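Response regulator receiver protein (Desulfuromonas acetoxidans, PDB 2ZAY) probably acts in two-component signal transduction through a CheY-like receiver domain, the part of the longer protein captured here. Local coordinates at residues I56-N61 against I83-L88; D69-L74 against L101-I106. All coordinates share one frame; numbering follows the deposited sequence.

Contact 1 of 2, residues I56-N61 against I83-L88; sequences IITEAN and IPVIAL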
ATOM      1  N   ILE A  56      -4.625  -0.747  -0.869  1.00 17.78           N
ATOM      2  CA  ILE A  56      -3.322  -1.381  -1.011  1.00 18.28           C
ATOM      3  C   ILE A  56      -2.222  -0.431  -0.586  1.00 19.17           C
ATOM      4  O   ILE A  56      -2.260   0.761  -0.896  1.00 19.34           O
ATOM      5  CB  ILE A  56      -3.096  -1.821  -2.482  1.00 17.77           C
ATOM      6  CG1 ILE A  56      -4.147  -2.872  -2.863  1.00 17.02           C
ATOM      7  CG2 ILE A  56      -1.677  -2.360  -2.670  1.00 16.05           C
ATOM      8  CD1 ILE A  56      -4.188  -3.201  -4.337  1.00 19.99           C
ATOM      9  N   ILE A  57      -1.253  -0.958   0.153  1.00 18.64           N
ATOM     10  CA  ILE A  57      -0.125  -0.156   0.612  1.00 19.61           C
ATOM     11  C   ILE A  57       1.111  -0.849   0.047  1.00 20.35           C
ATOM     12  O   ILE A  57       1.335  -2.031   0.308  1.00 20.41           O
ATOM     13  CB  ILE A  57      -0.023  -0.158   2.149  1.00 19.98           C
ATOM     14  CG1 ILE A  57      -1.283   0.447   2.765  1.00 23.27           C
ATOM     15  CG2 ILE A  57       1.215   0.609   2.586  1.00 21.96           C
ATOM     16  CD1 ILE A  57      -1.355   0.281   4.286  1.00 22.22           C
ATOM     17  N   THR A  58       1.912  -0.132  -0.728  1.00 18.89           N
ATOM     18  CA  THR A  58       3.095  -0.760  -1.296  1.00 20.77           C
ATOM     19  C   THR A  58       4.358   0.059  -1.135  1.00 22.47           C
ATOM     20  O   THR A  58       4.324   1.289  -1.137  1.00 22.83           O
ATOM     21  CB  THR A  58       2.920  -1.043  -2.805  1.00 21.83           C
ATOM     22  OG1 THR A  58       4.100  -1.682  -3.301  1.00 21.14           O
ATOM     23  CG2 THR A  58       2.699   0.260  -3.587  1.00 20.28           C
ATOM     24  N   GLU A  59       5.478  -0.639  -0.977  1.00 23.98           N
ATOM     25  CA  GLU A  59       6.771   0.014  -0.878  1.00 25.29           C
ATOM     26  C   GLU A  59       6.958   0.627  -2.266  1.00 24.51           C
ATOM     27  O   GLU A  59       6.603   0.005  -3.266  1.00 23.49           O
ATOM     28  CB  GLU A  59       7.857  -1.031  -0.615  1.00 27.02           C
ATOM     29  CG  GLU A  59       9.246  -0.462  -0.400  1.00 30.58           C
ATOM     30  CD  GLU A  59      10.258  -1.542  -0.048  1.00 34.01           C
ATOM     31  OE1 GLU A  59      11.392  -1.198   0.354  1.00 35.31           O
ATOM     32  OE2 GLU A  59       9.918  -2.736  -0.182  1.00 32.71           O
ATOM     33  N   ALA A  60       7.506   1.835  -2.333  1.00 26.18           N
ATOM     34  CA  ALA A  60       7.705   2.496  -3.617  1.00 27.35           C
ATOM     35  C   ALA A  60       8.870   1.916  -4.406  1.00 29.72           C
ATOM     36  O   ALA A  60       8.732   1.571  -5.578  1.00 30.81           O
ATOM     37  CB  ALA A  60       7.919   3.983  -3.405  1.00 29.47           C
ATOM     38  N   ASN A  61      10.020   1.803  -3.759  1.00 30.90           N
ATOM     39  CA  ASN A  61      11.202   1.285  -4.430  1.00 34.01           C
ATOM     40  C   ASN A  61      11.524  -0.157  -4.056  1.00 33.95           C
ATOM     41  O   ASN A  61      12.103  -0.416  -3.005  1.00 35.55           O
ATOM     42  CB  ASN A  61      12.388   2.195  -4.113  1.00 34.87           C
ATOM     43  CG  ASN A  61      12.089   3.653  -4.417  1.00 36.47           C
ATOM     44  OD1 ASN A  61      11.974   4.045  -5.578  1.00 36.40           O
ATOM     45  ND2 ASN A  61      11.940   4.460  -3.370  1.00 38.31           N
ATOM     46  N   ILE A  83      -8.988   0.311  -6.953  1.00 20.17           N
ATOM     47  CA  ILE A  83      -8.597   0.175  -5.544  1.00 19.77           C
ATOM     48  C   ILE A  83      -7.561   1.246  -5.224  1.00 19.87           C
ATOM     49  O   ILE A  83      -6.592   1.409  -5.961  1.00 19.40           O
ATOM     50  CB  ILE A  83      -7.974  -1.199  -5.257  1.00 19.32           C
ATOM     51  CG1 ILE A  83      -9.012  -2.306  -5.483  1.00 21.04           C
ATOM     52  CG2 ILE A  83      -7.440  -1.228  -3.825  1.00 19.55           C
ATOM     53  CD1 ILE A  83      -8.430  -3.728  -5.384  1.00 20.94           C
ATOM     54  N   PRO A  84      -7.750   1.994  -4.126  1.00 19.80           N
ATOM     55  CA  PRO A  84      -6.759   3.031  -3.808  1.00 19.43           C
ATOM     56  C   PRO A  84      -5.419   2.441  -3.387  1.00 19.32           C
ATOM     57  O   PRO A  84      -5.367   1.395  -2.739  1.00 19.61           O
ATOM     58  CB  PRO A  84      -7.429   3.827  -2.687  1.00 20.09           C
ATOM     59  CG  PRO A  84      -8.292   2.793  -1.999  1.00 19.09           C
ATOM     60  CD  PRO A  84      -8.879   2.031  -3.176  1.00 20.15           C
ATOM     61  N   VAL A  85      -4.338   3.117  -3.761  1.00 18.24           N
ATOM     62  CA  VAL A  85      -2.997   2.637  -3.427  1.00 18.05           C
ATOM     63  C   VAL A  85      -2.188   3.716  -2.716  1.00 18.04           C
ATOM     64  O   VAL A  85      -2.077   4.847  -3.199  1.00 18.43           O
ATOM     65  CB  VAL A  85      -2.227   2.189  -4.705  1.00 16.74           C
ATOM     66  CG1 VAL A  85      -0.901   1.518  -4.312  1.00 18.79           C
ATOM     67  CG2 VAL A  85      -3.085   1.216  -5.523  1.00 17.92           C
ATOM     68  N   ILE A  86      -1.637   3.362  -1.558  1.00 17.36           N
ATOM     69  CA  ILE A  86      -0.811   4.279  -0.774  1.00 17.14           C
ATOM     70  C   ILE A  86       0.640   3.850  -0.950  1.00 18.76           C
ATOM     71  O   ILE A  86       0.943   2.658  -0.875  1.00 19.96           O
ATOM     72  CB  ILE A  86      -1.136   4.205   0.742  1.00 17.24           C
ATOM     73  CG1 ILE A  86      -2.514   4.818   1.025  1.00 16.34           C
ATOM     74  CG2 ILE A  86      -0.047   4.943   1.549  1.00 16.69           C
ATOM     75  CD1 ILE A  86      -2.895   4.754   2.491  1.00 18.47           C
ATOM     76  N   ALA A  87       1.531   4.804  -1.199  1.00 18.95           N
ATOM     77  CA  ALA A  87       2.942   4.481  -1.348  1.00 20.23           C
ATOM     78  C   ALA A  87       3.692   4.724  -0.048  1.00 20.10           C
ATOM     79  O   ALA A  87       3.452   5.709   0.648  1.00 20.46           O
ATOM     80  CB  ALA A  87       3.572   5.313  -2.468  1.00 19.10           C
ATOM     81  N   LEU A  88       4.601   3.807   0.265  1.00 21.71           N
ATOM     82  CA  LEU A  88       5.440   3.888   1.449  1.00 23.64           C
ATOM     83  C   LEU A  88       6.863   3.974   0.904  1.00 23.64           C
ATOM     84  O   LEU A  88       7.268   3.147   0.097  1.00 24.04           O
ATOM     85  CB  LEU A  88       5.272   2.624   2.293  1.00 26.06           C
ATOM     86  CG  LEU A  88       4.581   2.741   3.652  1.00 30.17           C
ATOM     87  CD1 LEU A  88       3.302   3.551   3.549  1.00 28.58           C
ATOM     88  CD2 LEU A  88       4.312   1.335   4.182  1.00 32.10           C
TER

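Contact 2 of 2, residues D69-L74 against L101-I106; sequences DLFNSL and LDMGFI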
ATOM      1  N   ASP A  69       5.409   0.010 -10.732  1.00 24.36           N
ATOM      2  CA  ASP A  69       5.120  -1.080 -11.662  1.00 25.90           C
ATOM      3  C   ASP A  69       3.867  -1.799 -11.187  1.00 23.61           C
ATOM      4  O   ASP A  69       3.001  -2.159 -11.985  1.00 22.61           O
ATOM      5  CB  ASP A  69       6.278  -2.084 -11.719  1.00 29.45           C
ATOM      6  CG  ASP A  69       7.511  -1.518 -12.393  1.00 34.66           C
ATOM      7  OD1 ASP A  69       7.350  -0.825 -13.422  1.00 35.35           O
ATOM      8  OD2 ASP A  69       8.635  -1.778 -11.904  1.00 35.15           O
ATOM      9  N   LEU A  70       3.782  -2.008  -9.876  1.00 23.03           N
ATOM     10  CA  LEU A  70       2.626  -2.669  -9.280  1.00 21.89           C
ATOM     11  C   LEU A  70       1.393  -1.805  -9.520  1.00 21.14           C
ATOM     12  O   LEU A  70       0.342  -2.308  -9.914  1.00 20.26           O
ATOM     13  CB  LEU A  70       2.833  -2.863  -7.772  1.00 23.01           C
ATOM     14  CG  LEU A  70       1.659  -3.480  -6.992  1.00 24.26           C
ATOM     15  CD1 LEU A  70       1.275  -4.806  -7.624  1.00 26.05           C
ATOM     16  CD2 LEU A  70       2.045  -3.680  -5.526  1.00 28.07           C
ATOM     17  N   PHE A  71       1.526  -0.503  -9.275  1.00 18.82           N
ATOM     18  CA  PHE A  71       0.414   0.415  -9.483  1.00 19.31           C
ATOM     19  C   PHE A  71      -0.116   0.275 -10.915  1.00 20.36           C
ATOM     20  O   PHE A  71      -1.324   0.152 -11.133  1.00 19.06           O
ATOM     21  CB  PHE A  71       0.870   1.854  -9.260  1.00 19.14           C
ATOM     22  CG  PHE A  71      -0.240   2.867  -9.372  1.00 19.63           C
ATOM     23  CD1 PHE A  71      -1.025   3.179  -8.269  1.00 18.83           C
ATOM     24  CD2 PHE A  71      -0.500   3.503 -10.582  1.00 19.14           C
ATOM     25  CE1 PHE A  71      -2.057   4.119  -8.364  1.00 21.72           C
ATOM     26  CE2 PHE A  71      -1.522   4.438 -10.696  1.00 19.57           C
ATOM     27  CZ  PHE A  71      -2.308   4.752  -9.583  1.00 20.14           C
ATOM     28  N   ASN A  72       0.792   0.296 -11.888  1.00 19.51           N
ATOM     29  CA  ASN A  72       0.389   0.183 -13.291  1.00 21.95           C
ATOM     30  C   ASN A  72      -0.254  -1.167 -13.603  1.00 23.04           C
ATOM     31  O   ASN A  72      -1.225  -1.230 -14.361  1.00 21.73           O
ATOM     32  CB  ASN A  72       1.585   0.397 -14.229  1.00 25.29           C
ATOM     33  CG  ASN A  72       2.114   1.824 -14.194  1.00 27.80           C
ATOM     34  OD1 ASN A  72       1.359   2.774 -13.975  1.00 28.25           O
ATOM     35  ND2 ASN A  72       3.412   1.982 -14.435  1.00 30.09           N
ATOM     36  N   SER A  73       0.285  -2.240 -13.031  1.00 22.54           N
ATOM     37  CA  SER A  73      -0.271  -3.572 -13.272  1.00 24.32           C
ATOM     38  C   SER A  73      -1.691  -3.686 -12.724  1.00 23.33           C
ATOM     39  O   SER A  73      -2.554  -4.317 -13.332  1.00 24.34           O
ATOM     40  CB  SER A  73       0.622  -4.641 -12.640  1.00 24.49           C
ATOM     41  OG  SER A  73       1.886  -4.658 -13.272  1.00 28.55           O
ATOM     42  N   LEU A  74      -1.933  -3.076 -11.568  1.00 22.72           N
ATOM     43  CA  LEU A  74      -3.257  -3.105 -10.957  1.00 22.03           C
ATOM     44  C   LEU A  74      -4.267  -2.360 -11.828  1.00 23.67           C
ATOM     45  O   LEU A  74      -5.454  -2.692 -11.851  1.00 22.16           O
ATOM     46  CB  LEU A  74      -3.196  -2.463  -9.569  1.00 20.99           C
ATOM     47  CG  LEU A  74      -2.384  -3.278  -8.554  1.00 22.67           C
ATOM     48  CD1 LEU A  74      -2.089  -2.448  -7.313  1.00 21.93           C
ATOM     49  CD2 LEU A  74      -3.168  -4.544  -8.193  1.00 21.61           C
ATOM     50  N   LEU A 101       2.338  10.893  -6.252  1.00 20.31           N
ATOM     51  CA  LEU A 101       1.019  11.509  -6.131  1.00 19.94           C
ATOM     52  C   LEU A 101       0.489  11.911  -7.517  1.00 20.81           C
ATOM     53  O   LEU A 101      -0.693  11.728  -7.814  1.00 19.89           O
ATOM     54  CB  LEU A 101       1.077  12.743  -5.218  1.00 19.42           C
ATOM     55  CG  LEU A 101       1.320  12.496  -3.724  1.00 22.54           C
ATOM     56  CD1 LEU A 101       1.290  13.818  -2.976  1.00 19.90           C
ATOM     57  CD2 LEU A 101       0.245  11.562  -3.175  1.00 21.76           C
ATOM     58  N   ASP A 102       1.362  12.453  -8.364  1.00 21.28           N
ATOM     59  CA  ASP A 102       0.940  12.881  -9.705  1.00 23.58           C
ATOM     60  C   ASP A 102       0.437  11.714 -10.549  1.00 23.82           C
ATOM     61  O   ASP A 102      -0.467  11.880 -11.368  1.00 23.79           O
ATOM     62  CB  ASP A 102       2.082  13.611 -10.428  1.00 24.95           C
ATOM     63  CG  ASP A 102       2.381  14.983  -9.821  1.00 30.77           C
ATOM     64  OD1 ASP A 102       1.497  15.561  -9.153  1.00 32.49           O
ATOM     65  OD2 ASP A 102       3.498  15.500 -10.020  1.00 33.64           O
ATOM     66  N   MET A 103       1.028  10.541 -10.321  1.00 23.96           N
ATOM     67  CA  MET A 103       0.691   9.278 -10.993  1.00 24.59           C
ATOM     68  C   MET A 103      -0.685   8.748 -10.624  1.00 23.93           C
ATOM     69  O   MET A 103      -1.308   8.019 -11.406  1.00 24.72           O
ATOM     70  CB  MET A 103       1.667   8.183 -10.577  1.00 26.70           C
ATOM     71  CG  MET A 103       2.788   7.900 -11.504  1.00 29.39           C
ATOM     72  SD  MET A 103       3.730   6.565 -10.773  1.00 18.59           S
ATOM     73  CE  MET A 103       2.854   5.139 -11.378  1.00 22.08           C
ATOM     74  N   GLY A 104      -1.133   9.057  -9.411  1.00 21.25           N
ATOM     75  CA  GLY A 104      -2.431   8.571  -8.983  1.00 20.80           C
ATOM     76  C   GLY A 104      -2.425   7.859  -7.641  1.00 20.15           C
ATOM     77  O   GLY A 104      -3.476   7.408  -7.173  1.00 18.30           O
ATOM     78  N   PHE A 105      -1.255   7.716  -7.025  1.00 18.12           N
ATOM     79  CA  PHE A 105      -1.208   7.088  -5.706  1.00 19.30           C
ATOM     80  C   PHE A 105      -2.106   7.955  -4.829  1.00 19.28           C
ATOM     81  O   PHE A 105      -2.015   9.185  -4.867  1.00 17.66           O
ATOM     82  CB  PHE A 105       0.226   7.068  -5.163  1.00 18.84           C
ATOM     83  CG  PHE A 105       1.033   5.876  -5.627  1.00 20.33           C
ATOM     84  CD1 PHE A 105       1.022   4.689  -4.904  1.00 18.93           C
ATOM     85  CD2 PHE A 105       1.773   5.932  -6.811  1.00 20.62           C
ATOM     86  CE1 PHE A 105       1.736   3.562  -5.351  1.00 19.78           C
ATOM     87  CE2 PHE A 105       2.490   4.810  -7.268  1.00 20.24           C
ATOM     88  CZ  PHE A 105       2.470   3.630  -6.537  1.00 20.51           C
ATOM     89  N   ILE A 106      -2.976   7.327  -4.045  1.00 16.48           N
ATOM     90  CA  ILE A 106      -3.905   8.100  -3.221  1.00 19.03           C
ATOM     91  C   ILE A 106      -3.240   8.831  -2.054  1.00 18.69           C
ATOM     92  O   ILE A 106      -3.776   9.821  -1.546  1.00 20.22           O
ATOM     93  CB  ILE A 106      -5.059   7.209  -2.707  1.00 19.39           C
ATOM     94  CG1 ILE A 106      -6.287   8.077  -2.435  1.00 23.77           C
ATOM     95  CG2 ILE A 106      -4.622   6.439  -1.476  1.00 19.79           C
ATOM     96  CD1 ILE A 106      -7.549   7.277  -2.224  1.00 27.27           C
TER

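Contact 1 of 2, residues I56-N61 against I83-L88
Ile-56 to Glu-59 pair in parallel with Val-85 to Leu-88, forming the two strands of a right-handed beta-alpha-beta unit in the central sheet of this CheY-like receiver domain. The bonds stitch back and forth: Ile-56 N donates to Pro-84 O, Ile-56 O receives Ile-86 N at 2.8 Å, Thr-58 N donates to Ile-86 O and Thr-58 O accepts from Leu-88 N, and Ala-60 N closes the ladder on Leu-88 O. Ile-57 and Glu-59 turn their backbone groups the other way, to strand 9-14.

On the face shared with Ile-86, Leu-88 lies against Ile-57. Leu-88 CB rests 3.8 Å from Thr-58 O, Leu-88 CG comes 4.1 Å from Ile-57 CG2, and the fork then straddles that methyl, Leu-88 CD1 at 3.7 Å and Leu-88 CD2 at 3.6 Å. A branched leucine suits this place because both of its tips find the same apolar partner. Glu-59, at the strand end where receivers usually carry the phosphorylated aspartate, sends its extended chain to Thr-16, close to Asp-15.

The other face holds Ile-56, Thr-58, Val-85 and small Ala-87. Ile-56 CG1 meets Ile-83 CG2, the two side chains crossing at about a right angle. Thr-58 serves twice here: with OG1 anti to the backbone N (chi1 -179°), Thr-58 OG1 donates to Glu-59 O at 3.0 Å, while Thr-58 CG2 lies 3.9 Å from Val-85 CG1.

Contact 2 of 2, residues D69-L74 against L101-I106
Phe-71, on helix 67-75, reaches across to Met-103, Gly-104 and Phe-105, where helix 94-103 ends in a Schellman motif; in the CheY-like fold the two helices flank the same face of the sheet. The tight part is buried and aromatic. The side chain of Phe-71 leaves its helix toward the other segment, Phe-71 CB 3.6 Å from Phe-105 CZ; Phe-71 CG, anti to the backbone N (chi1 -176°), also lies against the Phe-105 ring. The rings are tilted by 31°, and Phe-71 CD1 sits over the centre of the Phe-105 ring, 3.8 Å above its plane.

Farther out, Phe-71 CZ lies 3.7 Å from Gly-104 C. Glycine suits this turn on two counts: at its positive phi a CB would jam against Met-103 O, and it would also collide with Phe-71 CZ. An alanine in place of Phe-71 would probably open a gap beside Phe-105 and leave the Met-103 methyl without its aromatic neighbour.

Toward solvent the contact thins to the Met-103 methyl and the Asn-72 amide. Met-103 bends at chi3, is partly exposed, and runs alongside Phe-71, the two side chains pointing opposite ways. Exposed Asn-72 places OD1 at the edge of the Phe-71 ring, in its plane. The Met-103 CE methyl is 3.8 Å from Phe-71 CD2 and equally far from Asn-72 OD1.

Overall arrangement
Contacts 1 and 2 have centres about 8 Å apart and meet directly, one within the sheet and the other in the helical layer beside it. Their segments alternate along the chain: strand 55-59, helix 67-75, strand 85-89, then the end of helix 94-103. Phe-105 ties them together, its CE1 3.5 Å from Val-85 CG1 and its CD1 3.6 Å from Ala-87 CB. A probable hydrogen bond from Ile-106 N to Val-85 O (2.8 Å) carries the sheet on toward strand 107-110. The likely acidic site, with Glu-59 near Asp-15, lies at the C-terminal end of the strands, away from contact 2: Glu-59 OE2 lies 17.1 Å from Phe-71 CZ.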